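Long-range contacts in alanine dehydrogenase/pyridine nucleotide transhydrogenase (Mycobacterium smegmatis str. MC2 155, PDB 3P2Y), which probably serves as the NAD(H)-binding alpha 1 subunit of a transhydrogenase that couples hydride transfer between NADH and NADP to proton pumping: residues 197-201 and 222-228; 185-191 and 266-272; 106-112 and 129-135; 99-105 and 123-129. One frame throughout, in Å; residues are numbered along the deposited sequence. Where two conformers were deposited one is given.

Contact 1: residues 197-201 and 222-228; sequences LQALA and QVRSVGA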
loop_
_atom_site.group_PDB
_atom_site.type_symbol
_atom_site.label_atom_id
_atom_site.label_comp_id
_atom_site.label_asym_id
_atom_site.label_seq_id
_atom_site.Cartn_x
_atom_site.Cartn_y
_atom_site.Cartn_z
ATOM N N LEU A 197 -14.652 -8.989 5.735
ATOM C CA LEU A 197 -15.651 -7.983 5.412
ATOM C C LEU A 197 -15.002 -6.616 5.197
ATOM O O LEU A 197 -15.391 -5.869 4.296
ATOM C CB LEU A 197 -16.689 -7.886 6.527
ATOM C CG LEU A 197 -18.000 -7.193 6.147
ATOM C CD1 LEU A 197 -18.725 -7.968 4.998
ATOM C CD2 LEU A 197 -18.908 -7.087 7.388
ATOM N N GLN A 198 -14.048 -6.265 6.062
ATOM C CA GLN A 198 -13.331 -5.018 5.881
ATOM C C GLN A 198 -12.516 -5.056 4.592
ATOM O O GLN A 198 -12.451 -4.054 3.885
ATOM C CB GLN A 198 -12.414 -4.722 7.087
ATOM C CG GLN A 198 -11.812 -3.268 7.011
ATOM C CD GLN A 198 -12.912 -2.209 7.010
ATOM O OE1 GLN A 198 -13.158 -1.559 5.983
ATOM N NE2 GLN A 198 -13.606 -2.071 8.125
ATOM N N ALA A 199 -11.916 -6.194 4.267
ATOM C CA ALA A 199 -11.207 -6.327 2.953
ATOM C C ALA A 199 -12.169 -6.072 1.764
ATOM O O ALA A 199 -11.843 -5.336 0.832
ATOM C CB ALA A 199 -10.543 -7.724 2.813
ATOM N N LEU A 200 -13.360 -6.658 1.813
ATOM C CA LEU A 200 -14.342 -6.370 0.740
ATOM C C LEU A 200 -14.679 -4.887 0.642
ATOM O O LEU A 200 -14.743 -4.337 -0.476
ATOM C CB LEU A 200 -15.634 -7.175 0.948
ATOM C CG LEU A 200 -15.478 -8.677 0.697
ATOM C CD1 LEU A 200 -16.740 -9.374 1.269
ATOM C CD2 LEU A 200 -15.299 -9.023 -0.807
ATOM N N ALA A 201 -14.911 -4.240 1.795
ATOM C CA ALA A 201 -15.290 -2.832 1.807
ATOM C C ALA A 201 -14.144 -2.003 1.251
ATOM O O ALA A 201 -14.368 -1.097 0.427
ATOM C CB ALA A 201 -15.664 -2.347 3.242
ATOM N N GLN A 222 -24.090 -10.142 4.785
ATOM C CA GLN A 222 -22.974 -9.233 5.103
ATOM C C GLN A 222 -22.154 -8.900 3.849
ATOM O O GLN A 222 -21.807 -7.734 3.618
ATOM C CB GLN A 222 -22.088 -9.802 6.223
ATOM C CG GLN A 222 -22.839 -9.900 7.598
ATOM C CD GLN A 222 -22.040 -10.670 8.645
ATOM O OE1 GLN A 222 -21.494 -11.739 8.373
ATOM N NE2 GLN A 222 -21.951 -10.109 9.849
ATOM N N VAL A 223 -21.869 -9.918 3.043
ATOM C CA VAL A 223 -21.122 -9.744 1.783
ATOM C C VAL A 223 -21.864 -8.787 0.867
ATOM O O VAL A 223 -21.277 -7.834 0.329
ATOM C CB VAL A 223 -20.903 -11.125 1.099
ATOM C CG1 VAL A 223 -20.445 -11.022 -0.376
ATOM C CG2 VAL A 223 -19.920 -11.989 1.937
ATOM N N ARG A 224 -23.176 -9.000 0.715
ATOM C CA ARG A 224 -23.958 -8.102 -0.112
ATOM C C ARG A 224 -24.029 -6.658 0.433
ATOM O O ARG A 224 -24.082 -5.701 -0.355
ATOM C CB ARG A 224 -25.355 -8.699 -0.342
ATOM C CG ARG A 224 -25.303 -9.929 -1.256
ATOM C CD ARG A 224 -26.649 -10.684 -1.232
ATOM N NE ARG A 224 -26.614 -11.819 -2.163
ATOM C CZ ARG A 224 -27.078 -13.033 -1.914
ATOM N NH1 ARG A 224 -27.608 -13.330 -0.733
ATOM N NH2 ARG A 224 -26.943 -13.984 -2.839
ATOM N N SER A 225 -24.008 -6.512 1.762
ATOM C CA SER A 225 -24.189 -5.206 2.422
ATOM C C SER A 225 -22.987 -4.287 2.131
ATOM O O SER A 225 -23.125 -3.073 2.233
ATOM C CB SER A 225 -24.368 -5.353 3.941
ATOM O OG SER A 225 -23.104 -5.643 4.570
ATOM N N VAL A 226 -21.825 -4.868 1.775
ATOM C CA VAL A 226 -20.649 -4.073 1.385
ATOM C C VAL A 226 -20.447 -3.997 -0.134
ATOM O O VAL A 226 -19.400 -3.539 -0.632
ATOM C CB VAL A 226 -19.337 -4.513 2.144
ATOM C CG1 VAL A 226 -19.526 -4.294 3.636
ATOM C CG2 VAL A 226 -18.937 -5.988 1.835
ATOM N N GLY A 227 -21.471 -4.419 -0.868
ATOM C CA GLY A 227 -21.503 -4.246 -2.325
ATOM C C GLY A 227 -20.720 -5.277 -3.104
ATOM O O GLY A 227 -20.355 -5.026 -4.259
ATOM N N ALA A 228 -20.482 -6.433 -2.474
ATOM C CA ALA A 228 -19.814 -7.555 -3.124
ATOM C C ALA A 228 -20.824 -8.592 -3.592
ATOM O O ALA A 228 -21.913 -8.710 -3.015
ATOM C CB ALA A 228 -18.817 -8.221 -2.129
HETATM O O HOH W 1 -17.212 -5.065 -1.531
#
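Polar atoms of the two segments meet through a single water between Leu200 O and Val226 O, donating to each at 2.8 Å; direct contact is entirely van der Waals. Helix 194-206, which follows strand 186-190 in what is consistent with a Rossmann-type dinucleotide-binding domain, packs against the last turn of helix 220-225. That turn closes as a Schellman motif: Gly227, with positive phi, is its C-prime residue, Ala228 N reaches back to Val223 O (3.2 Å) and Gly227 N to Arg224 O (3.0 Å). Val226, just before the reversal, has the largest share of the contact on its segment, and the turn at Gly227 brings Ala228 to the facing helix. Val226 CG2, placed between backbone N and carbonyl carbon by chi1 of -62°, touches Leu200 CB at 3.6 Å and Leu197 CD1 at 3.7 Å, while its CG1 faces Ala201 CB more loosely. Leu200 crosses Val226 at about a right angle and sends both methyls beyond it, CD2 to Ala228 CB (3.8 Å) and CD1 to Val223 CG2. Leu197 swings CG opposite its backbone N (chi1 -162°), which brings CD1 to 3.4 Å from Gln222 O, the same oxygen that accepts from Ser225 OG at 2.6 Å.

Contact 2: residues 185-191 and 266-272; sequences ASALVLG and FDIVITT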
loop_
_atom_site.group_PDB
_atom_site.type_symbol
_atom_site.label_atom_id
_atom_site.label_comp_id
_atom_site.label_asym_id
_atom_site.label_seq_id
_atom_site.Cartn_x
_atom_site.Cartn_y
_atom_site.Cartn_z
ATOM N N ALA A 185 -9.753 -4.007 -11.360
ATOM C CA ALA A 185 -9.363 -5.312 -10.827
ATOM C C ALA A 185 -10.585 -5.996 -10.266
ATOM O O ALA A 185 -11.514 -5.311 -9.795
ATOM C CB ALA A 185 -8.359 -5.122 -9.675
ATOM N N SER A 186 -10.606 -7.323 -10.339
ATOM C CA SER A 186 -11.593 -8.118 -9.613
ATOM C C SER A 186 -10.919 -8.678 -8.363
ATOM O O SER A 186 -9.832 -9.233 -8.448
ATOM C CB SER A 186 -12.153 -9.240 -10.476
ATOM O OG SER A 186 -12.917 -8.711 -11.550
ATOM N N ALA A 187 -11.566 -8.499 -7.217
ATOM C CA ALA A 187 -11.041 -8.989 -5.940
ATOM C C ALA A 187 -11.997 -10.018 -5.351
ATOM O O ALA A 187 -13.216 -9.820 -5.341
ATOM C CB ALA A 187 -10.857 -7.830 -4.956
ATOM N N LEU A 188 -11.411 -11.118 -4.881
ATOM C CA LEU A 188 -12.154 -12.200 -4.207
ATOM C C LEU A 188 -11.655 -12.343 -2.779
ATOM O O LEU A 188 -10.436 -12.395 -2.542
ATOM C CB LEU A 188 -11.900 -13.528 -4.948
ATOM C CG LEU A 188 -12.412 -14.821 -4.282
ATOM C CD1 LEU A 188 -13.953 -14.833 -4.279
ATOM C CD2 LEU A 188 -11.907 -16.008 -5.102
ATOM N N VAL A 189 -12.587 -12.386 -1.823
ATOM C CA VAL A 189 -12.200 -12.598 -0.425
ATOM C C VAL A 189 -12.757 -13.948 -0.006
ATOM O O VAL A 189 -13.959 -14.211 -0.167
ATOM C CB VAL A 189 -12.735 -11.462 0.471
ATOM C CG1 VAL A 189 -12.395 -11.712 1.959
ATOM C CG2 VAL A 189 -12.089 -10.119 0.007
ATOM N N LEU A 190 -11.873 -14.790 0.526
ATOM C CA LEU A 190 -12.247 -16.141 0.966
ATOM C C LEU A 190 -12.171 -16.174 2.482
ATOM O O LEU A 190 -11.082 -15.993 3.073
ATOM C CB LEU A 190 -11.284 -17.167 0.337
ATOM C CG LEU A 190 -11.300 -17.245 -1.196
ATOM C CD1 LEU A 190 -10.240 -18.304 -1.644
ATOM C CD2 LEU A 190 -12.729 -17.587 -1.757
ATOM N N GLY A 191 -13.335 -16.347 3.108
ATOM C CA GLY A 191 -13.466 -16.252 4.574
ATOM C C GLY A 191 -13.926 -14.840 4.866
ATOM O O GLY A 191 -13.144 -13.893 4.720
ATOM N N PHE A 266 -9.575 -14.066 -10.789
ATOM C CA PHE A 266 -9.437 -12.815 -10.008
ATOM C C PHE A 266 -8.029 -12.245 -10.033
ATOM O O PHE A 266 -7.049 -13.007 -10.108
ATOM C CB PHE A 266 -9.878 -13.052 -8.566
ATOM C CG PHE A 266 -11.364 -13.201 -8.433
ATOM C CD1 PHE A 266 -12.163 -12.091 -8.227
ATOM C CD2 PHE A 266 -11.954 -14.461 -8.565
ATOM C CE1 PHE A 266 -13.563 -12.236 -8.122
ATOM C CE2 PHE A 266 -13.341 -14.618 -8.488
ATOM C CZ PHE A 266 -14.139 -13.509 -8.271
ATOM N N ASP A 267 -7.933 -10.915 -9.938
ATOM C CA ASP A 267 -6.631 -10.234 -9.904
ATOM C C ASP A 267 -6.039 -10.178 -8.510
ATOM O O ASP A 267 -4.818 -10.140 -8.351
ATOM C CB ASP A 267 -6.785 -8.803 -10.487
ATOM C CG ASP A 267 -7.395 -8.829 -11.870
ATOM O OD1 ASP A 267 -6.684 -9.281 -12.809
ATOM O OD2 ASP A 267 -8.585 -8.414 -12.023
ATOM N N ILE A 268 -6.908 -10.128 -7.494
ATOM C CA ILE A 268 -6.461 -10.062 -6.106
ATOM C C ILE A 268 -7.323 -11.052 -5.358
ATOM O O ILE A 268 -8.541 -10.988 -5.473
ATOM C CB ILE A 268 -6.622 -8.636 -5.494
ATOM C CG1 ILE A 268 -5.713 -7.642 -6.250
ATOM C CG2 ILE A 268 -6.200 -8.659 -3.995
ATOM C CD1 ILE A 268 -5.873 -6.157 -5.866
ATOM N N VAL A 269 -6.695 -11.954 -4.585
ATOM C CA VAL A 269 -7.438 -12.907 -3.770
ATOM C C VAL A 269 -6.916 -12.764 -2.344
ATOM O O VAL A 269 -5.686 -12.872 -2.098
ATOM C CB VAL A 269 -7.239 -14.382 -4.260
ATOM C CG1 VAL A 269 -7.931 -15.368 -3.282
ATOM C CG2 VAL A 269 -7.760 -14.550 -5.695
ATOM N N ILE A 270 -7.833 -12.500 -1.406
ATOM C CA ILE A 270 -7.457 -12.322 -0.007
ATOM C C ILE A 270 -8.087 -13.470 0.760
ATOM O O ILE A 270 -9.296 -13.704 0.654
ATOM C CB ILE A 270 -7.960 -10.957 0.528
ATOM C CG1 ILE A 270 -7.356 -9.825 -0.319
ATOM C CG2 ILE A 270 -7.621 -10.800 2.019
ATOM C CD1 ILE A 270 -7.862 -8.443 -0.021
ATOM N N THR A 271 -7.263 -14.201 1.518
ATOM C CA THR A 271 -7.779 -15.360 2.262
ATOM C C THR A 271 -7.646 -15.103 3.759
ATOM O O THR A 271 -6.609 -14.607 4.221
ATOM C CB THR A 271 -7.051 -16.679 1.862
ATOM O OG1 THR A 271 -5.704 -16.657 2.351
ATOM C CG2 THR A 271 -7.004 -16.819 0.328
ATOM N N THR A 272 -8.683 -15.434 4.529
ATOM C CA THR A 272 -8.690 -14.995 5.937
ATOM C C THR A 272 -9.116 -16.102 6.896
ATOM O O THR A 272 -9.185 -15.867 8.099
ATOM C CB THR A 272 -9.646 -13.781 6.201
ATOM O OG1 THR A 272 -11.016 -14.236 6.215
ATOM C CG2 THR A 272 -9.492 -12.658 5.156
#
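Backbone hydrogen bonds pair strands 186-190 and 268-271 in parallel, their local axes 4.7 Å apart and 14° from parallel. In the regular part, Leu188 N donates to Ile268 O, Ile270 N to Leu188 O and Leu190 N to Ile270 O. At the start, Ser186 O accepts twice, from Ile268 N at 3.2 Å and from Asp267 N at 2.9 Å.

Side-chain hydrogen bonds finish both ends. Asp267 OD2 receives Ser186 N through its anti lone pair in a nearly straight bond (2.8 Å, 172°), while its OD1 forms a salt bridge with Arg170. At the far end Thr272 OG1 donates to Gly191 O at 2.6 Å, approaching from above the carbonyl plane.

Among apolar contacts, the Phe266 ring lies beneath Leu188 CB, which sits 3.5 Å from the ring centroid and 11° off the normal, a CH-pi contact. Leu188 CD2 reaches past the rim, near ring atoms CD2 and CE2. On the same sheet face Leu190 CD1 meets Val269 CG1 at 4.1 Å; helix 249-263 covers this side, and helix 194-206 covers Val189 and Ile270 on the other. Gly191 leaves the strand as the first glycine of a GxGxxG pattern, consistent with the central parallel strands of a Rossmann-type dinucleotide-binding domain.

Contact 3: residues 106-112 and 129-135; sequences SVLIGFL and VTAFAME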
loop_
_atom_site.group_PDB
_atom_site.type_symbol
_atom_site.label_atom_id
_atom_site.label_comp_id
_atom_site.label_asym_id
_atom_site.label_seq_id
_atom_site.Cartn_x
_atom_site.Cartn_y
_atom_site.Cartn_z
ATOM N N SER A 106 -1.595 -9.637 41.485
ATOM C CA SER A 106 -1.899 -8.727 40.376
ATOM C C SER A 106 -2.872 -9.335 39.369
ATOM O O SER A 106 -3.206 -10.507 39.449
ATOM C CB SER A 106 -0.613 -8.324 39.647
ATOM O OG SER A 106 0.047 -9.462 39.082
ATOM N N VAL A 107 -3.303 -8.504 38.416
ATOM C CA VAL A 107 -4.130 -8.923 37.286
ATOM C C VAL A 107 -3.327 -8.640 36.018
ATOM O O VAL A 107 -2.623 -7.638 35.945
ATOM C CB VAL A 107 -5.470 -8.141 37.281
ATOM C CG1 VAL A 107 -6.229 -8.233 35.919
ATOM C CG2 VAL A 107 -6.402 -8.636 38.416
ATOM N N LEU A 108 -3.432 -9.538 35.039
ATOM C CA LEU A 108 -2.830 -9.323 33.723
ATOM C C LEU A 108 -3.941 -9.423 32.697
ATOM O O LEU A 108 -4.780 -10.339 32.772
ATOM C CB LEU A 108 -1.786 -10.407 33.430
ATOM C CG LEU A 108 -1.174 -10.391 32.014
ATOM C CD1 LEU A 108 -0.270 -9.166 31.773
ATOM C CD2 LEU A 108 -0.373 -11.709 31.781
ATOM N N ILE A 109 -3.957 -8.483 31.753
ATOM C CA ILE A 109 -4.946 -8.495 30.662
ATOM C C ILE A 109 -4.155 -8.394 29.386
ATOM O O ILE A 109 -3.305 -7.509 29.273
ATOM C CB ILE A 109 -5.901 -7.278 30.723
ATOM C CG1 ILE A 109 -6.783 -7.354 31.990
ATOM C CG2 ILE A 109 -6.795 -7.221 29.436
ATOM C CD1 ILE A 109 -7.593 -6.058 32.299
ATOM N N GLY A 110 -4.447 -9.273 28.415
ATOM C CA GLY A 110 -3.784 -9.172 27.096
ATOM C C GLY A 110 -4.211 -10.324 26.202
ATOM O O GLY A 110 -5.061 -11.121 26.597
ATOM N N PHE A 111 -3.609 -10.444 25.023
ATOM C CA PHE A 111 -3.768 -11.678 24.258
ATOM C C PHE A 111 -2.882 -12.693 24.954
ATOM O O PHE A 111 -1.690 -12.454 25.114
ATOM C CB PHE A 111 -3.317 -11.536 22.805
ATOM C CG PHE A 111 -4.245 -10.713 21.951
ATOM C CD1 PHE A 111 -5.567 -11.097 21.749
ATOM C CD2 PHE A 111 -3.784 -9.560 21.311
ATOM C CE1 PHE A 111 -6.426 -10.344 20.923
ATOM C CE2 PHE A 111 -4.622 -8.799 20.509
ATOM C CZ PHE A 111 -5.972 -9.182 20.311
ATOM N N LEU A 112 -3.477 -13.791 25.418
ATOM C CA LEU A 112 -2.735 -14.797 26.172
ATOM C C LEU A 112 -2.688 -16.163 25.513
ATOM O O LEU A 112 -2.311 -17.135 26.170
ATOM C CB LEU A 112 -3.269 -14.930 27.624
ATOM C CG LEU A 112 -3.250 -13.636 28.437
ATOM C CD1 LEU A 112 -3.926 -13.799 29.826
ATOM C CD2 LEU A 112 -1.829 -13.115 28.613
ATOM N N VAL A 129 -1.068 -14.731 39.653
ATOM C CA VAL A 129 -1.593 -13.650 38.824
ATOM C C VAL A 129 -2.951 -14.105 38.311
ATOM O O VAL A 129 -3.094 -15.271 37.892
ATOM C CB VAL A 129 -0.626 -13.352 37.632
ATOM C CG1 VAL A 129 -1.246 -12.337 36.658
ATOM C CG2 VAL A 129 0.719 -12.846 38.166
ATOM N N THR A 130 -3.935 -13.204 38.368
ATOM C CA THR A 130 -5.270 -13.476 37.831
ATOM C C THR A 130 -5.252 -12.879 36.445
ATOM O O THR A 130 -5.109 -11.667 36.318
ATOM C CB THR A 130 -6.357 -12.795 38.689
ATOM O OG1 THR A 130 -6.320 -13.366 40.018
ATOM C CG2 THR A 130 -7.726 -13.016 38.101
ATOM N N ALA A 131 -5.409 -13.723 35.426
ATOM C CA ALA A 131 -5.109 -13.303 34.043
ATOM C C ALA A 131 -6.304 -13.486 33.137
ATOM O O ALA A 131 -6.976 -14.523 33.185
ATOM C CB ALA A 131 -3.938 -14.099 33.496
ATOM N N PHE A 132 -6.540 -12.491 32.276
ATOM C CA PHE A 132 -7.716 -12.497 31.408
ATOM C C PHE A 132 -7.226 -12.454 29.984
ATOM O O PHE A 132 -6.493 -11.547 29.634
ATOM C CB PHE A 132 -8.616 -11.294 31.697
ATOM C CG PHE A 132 -9.163 -11.285 33.112
ATOM C CD1 PHE A 132 -10.378 -11.907 33.389
ATOM C CD2 PHE A 132 -8.434 -10.716 34.159
ATOM C CE1 PHE A 132 -10.893 -11.925 34.703
ATOM C CE2 PHE A 132 -8.920 -10.749 35.484
ATOM C CZ PHE A 132 -10.162 -11.348 35.739
ATOM N N ALA A 133 -7.607 -13.452 29.191
ATOM C CA ALA A 133 -7.214 -13.548 27.762
ATOM C C ALA A 133 -8.237 -12.811 26.893
ATOM O O ALA A 133 -9.448 -13.140 26.896
ATOM C CB ALA A 133 -7.146 -15.022 27.326
ATOM N N MET A 134 -7.769 -11.837 26.126
ATOM C CA MET A 134 -8.689 -11.086 25.281
ATOM C C MET A 134 -9.316 -11.995 24.209
ATOM O O MET A 134 -10.443 -11.752 23.784
ATOM C CB MET A 134 -7.986 -9.871 24.666
ATOM C CG MET A 134 -7.560 -8.791 25.711
ATOM S SD MET A 134 -8.961 -8.127 26.679
ATOM C CE MET A 134 -9.837 -7.197 25.385
ATOM N N GLU A 135 -8.616 -13.056 23.811
ATOM C CA GLU A 135 -9.183 -14.005 22.841
ATOM C C GLU A 135 -10.404 -14.732 23.401
ATOM O O GLU A 135 -11.208 -15.281 22.626
ATOM C CB GLU A 135 -8.145 -15.077 22.430
ATOM C CG GLU A 135 -6.830 -14.554 21.850
ATOM C CD GLU A 135 -5.710 -14.466 22.901
ATOM O OE1 GLU A 135 -5.994 -14.144 24.078
ATOM O OE2 GLU A 135 -4.535 -14.665 22.531
HETATM O O HOH W 2 -4.183 -12.285 41.491
#
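Strands 107-110 and 130-133 run parallel, local axes 4.6 Å apart at 12°, joined by five backbone hydrogen bonds from Thr130 N to Ser106 O at one end to Met134 N to Gly110 O at the other. The bond from Gly110 N to Phe132 O is the longest of them at 3.3 Å, where the CA atoms of Gly110 and Ala133 have spread to 5.6 Å. On one face of the sheet the Phe132 ring takes Val107 CG1 at its edge, 3.7 Å from CE2, and Ile109 CG2 meets Met134 SD at 3.6 Å. The bend at chi2 (-59°) turns SD back toward that methyl. Helices 336-354 and 367-372 cover this face.

The pair belongs to a beta-alpha-beta unit: helix 118-126 makes the crossover between the strands and lies on the face of Leu108 and Ala131. There Leu108 CB touches Val129 CG1, and Leu112 CD1 bridges Ala131 CB (3.7 Å) and Phe132 O (3.4 Å).

Beyond the strand ends, Glu135 folds back at chi2, so OE1 accepts Leu112 N at 2.9 Å through its syn lone pair while OE2 receives Ala113 N. The carboxylate thus holds two successive amides. It stands at the edge of the Phe111 ring, the two planes 71° apart. At the opposite end, water 2 donates to Ser106 O and accepts from Thr130 OG1.

Contact 4: residues 99-105 and 123-129; sequences ISQLKPG and RLRIADV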
loop_
_atom_site.group_PDB
_atom_site.type_symbol
_atom_site.label_atom_id
_atom_site.label_comp_id
_atom_site.label_asym_id
_atom_site.label_seq_id
_atom_site.Cartn_x
_atom_site.Cartn_y
_atom_site.Cartn_z
ATOM N N ILE A 99 6.843 -12.775 32.890
ATOM C CA ILE A 99 5.981 -13.332 33.953
ATOM C C ILE A 99 6.671 -13.280 35.322
ATOM O O ILE A 99 6.021 -13.005 36.343
ATOM C CB ILE A 99 5.532 -14.760 33.650
ATOM C CG1 ILE A 99 4.654 -14.768 32.393
ATOM C CG2 ILE A 99 4.730 -15.344 34.860
ATOM C CD1 ILE A 99 4.365 -16.201 31.833
ATOM N N SER A 100 7.977 -13.529 35.309
ATOM C CA SER A 100 8.801 -13.505 36.521
ATOM C C SER A 100 8.795 -12.149 37.230
ATOM O O SER A 100 9.153 -12.062 38.430
ATOM C CB SER A 100 10.244 -13.927 36.206
ATOM O OG SER A 100 11.028 -12.860 35.696
ATOM N N GLN A 101 8.395 -11.093 36.513
ATOM C CA GLN A 101 8.360 -9.731 37.077
ATOM C C GLN A 101 6.989 -9.298 37.584
ATOM O O GLN A 101 6.861 -8.210 38.183
ATOM C CB GLN A 101 8.860 -8.696 36.069
ATOM C CG GLN A 101 10.274 -8.949 35.581
ATOM C CD GLN A 101 10.669 -8.001 34.479
ATOM O OE1 GLN A 101 10.889 -6.812 34.718
ATOM N NE2 GLN A 101 10.794 -8.526 33.273
ATOM N N LEU A 102 5.958 -10.116 37.345
ATOM C CA LEU A 102 4.606 -9.780 37.818
ATOM C C LEU A 102 4.501 -10.006 39.318
ATOM O O LEU A 102 5.137 -10.910 39.854
ATOM C CB LEU A 102 3.543 -10.627 37.090
ATOM C CG LEU A 102 3.480 -10.368 35.586
ATOM C CD1 LEU A 102 2.563 -11.398 34.915
ATOM C CD2 LEU A 102 3.037 -8.928 35.302
ATOM N N LYS A 103 3.717 -9.201 40.026
ATOM C CA LYS A 103 3.680 -9.421 41.476
ATOM C C LYS A 103 2.524 -10.340 41.850
ATOM O O LYS A 103 1.470 -10.327 41.206
ATOM C CB LYS A 103 3.657 -8.106 42.281
ATOM C CG LYS A 103 2.305 -7.483 42.384
ATOM C CD LYS A 103 2.263 -6.203 43.216
ATOM C CE LYS A 103 0.952 -5.501 42.881
ATOM N NZ LYS A 103 0.970 -4.063 43.218
ATOM N N PRO A 104 2.713 -11.154 42.896
ATOM C CA PRO A 104 1.581 -11.954 43.303
ATOM C C PRO A 104 0.377 -11.078 43.668
ATOM O O PRO A 104 0.533 -10.003 44.255
ATOM C CB PRO A 104 2.094 -12.734 44.519
ATOM C CG PRO A 104 3.444 -12.246 44.796
ATOM C CD PRO A 104 3.939 -11.423 43.672
ATOM N N GLY A 105 -0.812 -11.537 43.302
ATOM C CA GLY A 105 -2.027 -10.785 43.583
ATOM C C GLY A 105 -2.425 -9.774 42.524
ATOM O O GLY A 105 -3.479 -9.133 42.644
ATOM N N ARG A 123 1.467 -21.266 34.336
ATOM C CA ARG A 123 2.540 -20.391 34.798
ATOM C C ARG A 123 2.011 -19.169 35.548
ATOM O O ARG A 123 2.549 -18.783 36.592
ATOM C CB ARG A 123 3.396 -19.964 33.614
ATOM C CG ARG A 123 4.518 -19.097 33.976
ATOM C CD ARG A 123 5.692 -19.883 34.567
ATOM N NE ARG A 123 6.710 -18.919 34.962
ATOM C CZ ARG A 123 7.741 -18.593 34.191
ATOM N NH1 ARG A 123 7.903 -19.218 33.013
ATOM N NH2 ARG A 123 8.620 -17.674 34.608
ATOM N N LEU A 124 0.941 -18.564 35.030
ATOM C CA LEU A 124 0.371 -17.361 35.660
ATOM C C LEU A 124 -0.306 -17.705 36.983
ATOM O O LEU A 124 -0.171 -16.976 37.971
ATOM C CB LEU A 124 -0.604 -16.642 34.688
ATOM C CG LEU A 124 0.175 -16.035 33.500
ATOM C CD1 LEU A 124 -0.789 -15.674 32.336
ATOM C CD2 LEU A 124 0.933 -14.792 33.950
ATOM N N ARG A 125 -0.994 -18.844 37.019
ATOM C CA ARG A 125 -1.615 -19.307 38.266
ATOM C C ARG A 125 -0.542 -19.508 39.366
ATOM O O ARG A 125 -0.712 -19.081 40.518
ATOM C CB ARG A 125 -2.379 -20.606 38.003
ATOM C CG ARG A 125 -3.279 -21.112 39.125
ATOM C CD ARG A 125 -4.267 -22.213 38.608
ATOM N NE ARG A 125 -3.837 -22.969 37.413
ATOM C CZ ARG A 125 -4.528 -23.086 36.266
ATOM N NH1 ARG A 125 -5.711 -22.496 36.104
ATOM N NH2 ARG A 125 -4.036 -23.805 35.262
ATOM N N ILE A 126 0.560 -20.144 38.993
ATOM C CA ILE A 126 1.655 -20.405 39.936
ATOM C C ILE A 126 2.248 -19.102 40.453
ATOM O O ILE A 126 2.605 -18.986 41.646
ATOM C CB ILE A 126 2.731 -21.298 39.299
ATOM C CG1 ILE A 126 2.186 -22.729 39.132
ATOM C CG2 ILE A 126 4.054 -21.227 40.122
ATOM C CD1 ILE A 126 2.944 -23.585 38.088
ATOM N N ALA A 127 2.278 -18.100 39.578
ATOM C CA ALA A 127 2.761 -16.778 39.910
ATOM C C ALA A 127 1.753 -15.957 40.723
ATOM O O ALA A 127 2.054 -14.822 41.121
ATOM C CB ALA A 127 3.187 -16.046 38.626
ATOM N N ASP A 128 0.584 -16.554 40.997
ATOM C CA ASP A 128 -0.524 -15.905 41.713
ATOM C C ASP A 128 -1.041 -14.651 40.984
ATOM O O ASP A 128 -1.381 -13.639 41.618
ATOM C CB ASP A 128 -0.130 -15.557 43.162
ATOM C CG ASP A 128 -1.337 -15.342 44.066
ATOM O OD1 ASP A 128 -2.463 -15.776 43.711
ATOM O OD2 ASP A 128 -1.150 -14.751 45.162
ATOM N N VAL A 129 -1.068 -14.731 39.653
ATOM C CA VAL A 129 -1.593 -13.650 38.824
ATOM C C VAL A 129 -2.951 -14.105 38.311
ATOM O O VAL A 129 -3.094 -15.271 37.892
ATOM C CB VAL A 129 -0.626 -13.352 37.632
ATOM C CG1 VAL A 129 -1.246 -12.337 36.658
ATOM C CG2 VAL A 129 0.719 -12.846 38.166
HETATM O O HOH W 3 4.493 -13.578 41.051
#
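Ile99 packs against three residues of helix 118-126 and the turn that follows it, forming the dense part of the contact. Its CD1 reaches Arg123 CG at 3.6 Å, and its CG2, opposite the backbone N, touches both Leu124 CD2 (3.9 Å) and Ala127 CB (4.1 Å). Leu102, brought alongside by the type I turn from Ile99 to Leu102, puts CD1 on Leu124 CD2 and CB on Val129 CG2 at 3.7 Å. Leu124 also packs on Leu108, continuing this apolar layer onto the sheet.

The helix ends in a Schellman motif, with Asp128 at positive phi (60°), Val129 N bonded to Leu124 O and Asp128 N to Arg125 O. This helix is the crossover of the beta-alpha-beta unit ending in strand 130-133, and the facing loop leads into strand 107-110 beside it. The reversal presents Asp128 O to Gly105 N, the one direct hydrogen bond between the segments (2.8 Å, 160°).

The solvent side is looser. Pro104 CB rests against Asp128 CB at 3.8 Å. Arg123, bent at chi2, lays one guanidinium face over Ile99 CB, 4.2 Å below its plane and off-centre, while NH1 bonds to Ser96. Lys103 starts away from the helix, and its NZ forms a salt bridge with Asp86, a calcium ligand whose ion is not bound to this chain. Water 3 lies between Leu102 O and Ala127 O, 2.7 Å from the latter.

Overall arrangement
From the N terminus, contact 4 opens first at 99-105, contact 3 opens directly after it at 106-112, and then 123-129 and 129-135 close them in the same order. The two therefore cross, sharing Val129; contact 3 pairs two strands of the N-terminal sheet, while contact 4 ties the C-terminal end of helix 118-126 to the loop leading into the first of them. Both are complete before the C-terminal domain's pair begins. Contact 2 opens at 185-191 and closes only at 266-272; contact 1 nests inside that loop, and Leu200 CD2 touches Val189 CG2 at 3.5 Å where helix meets strand. The centres of contacts 2 and 3 are about 35 Å apart, on opposite sides of the chain's centre.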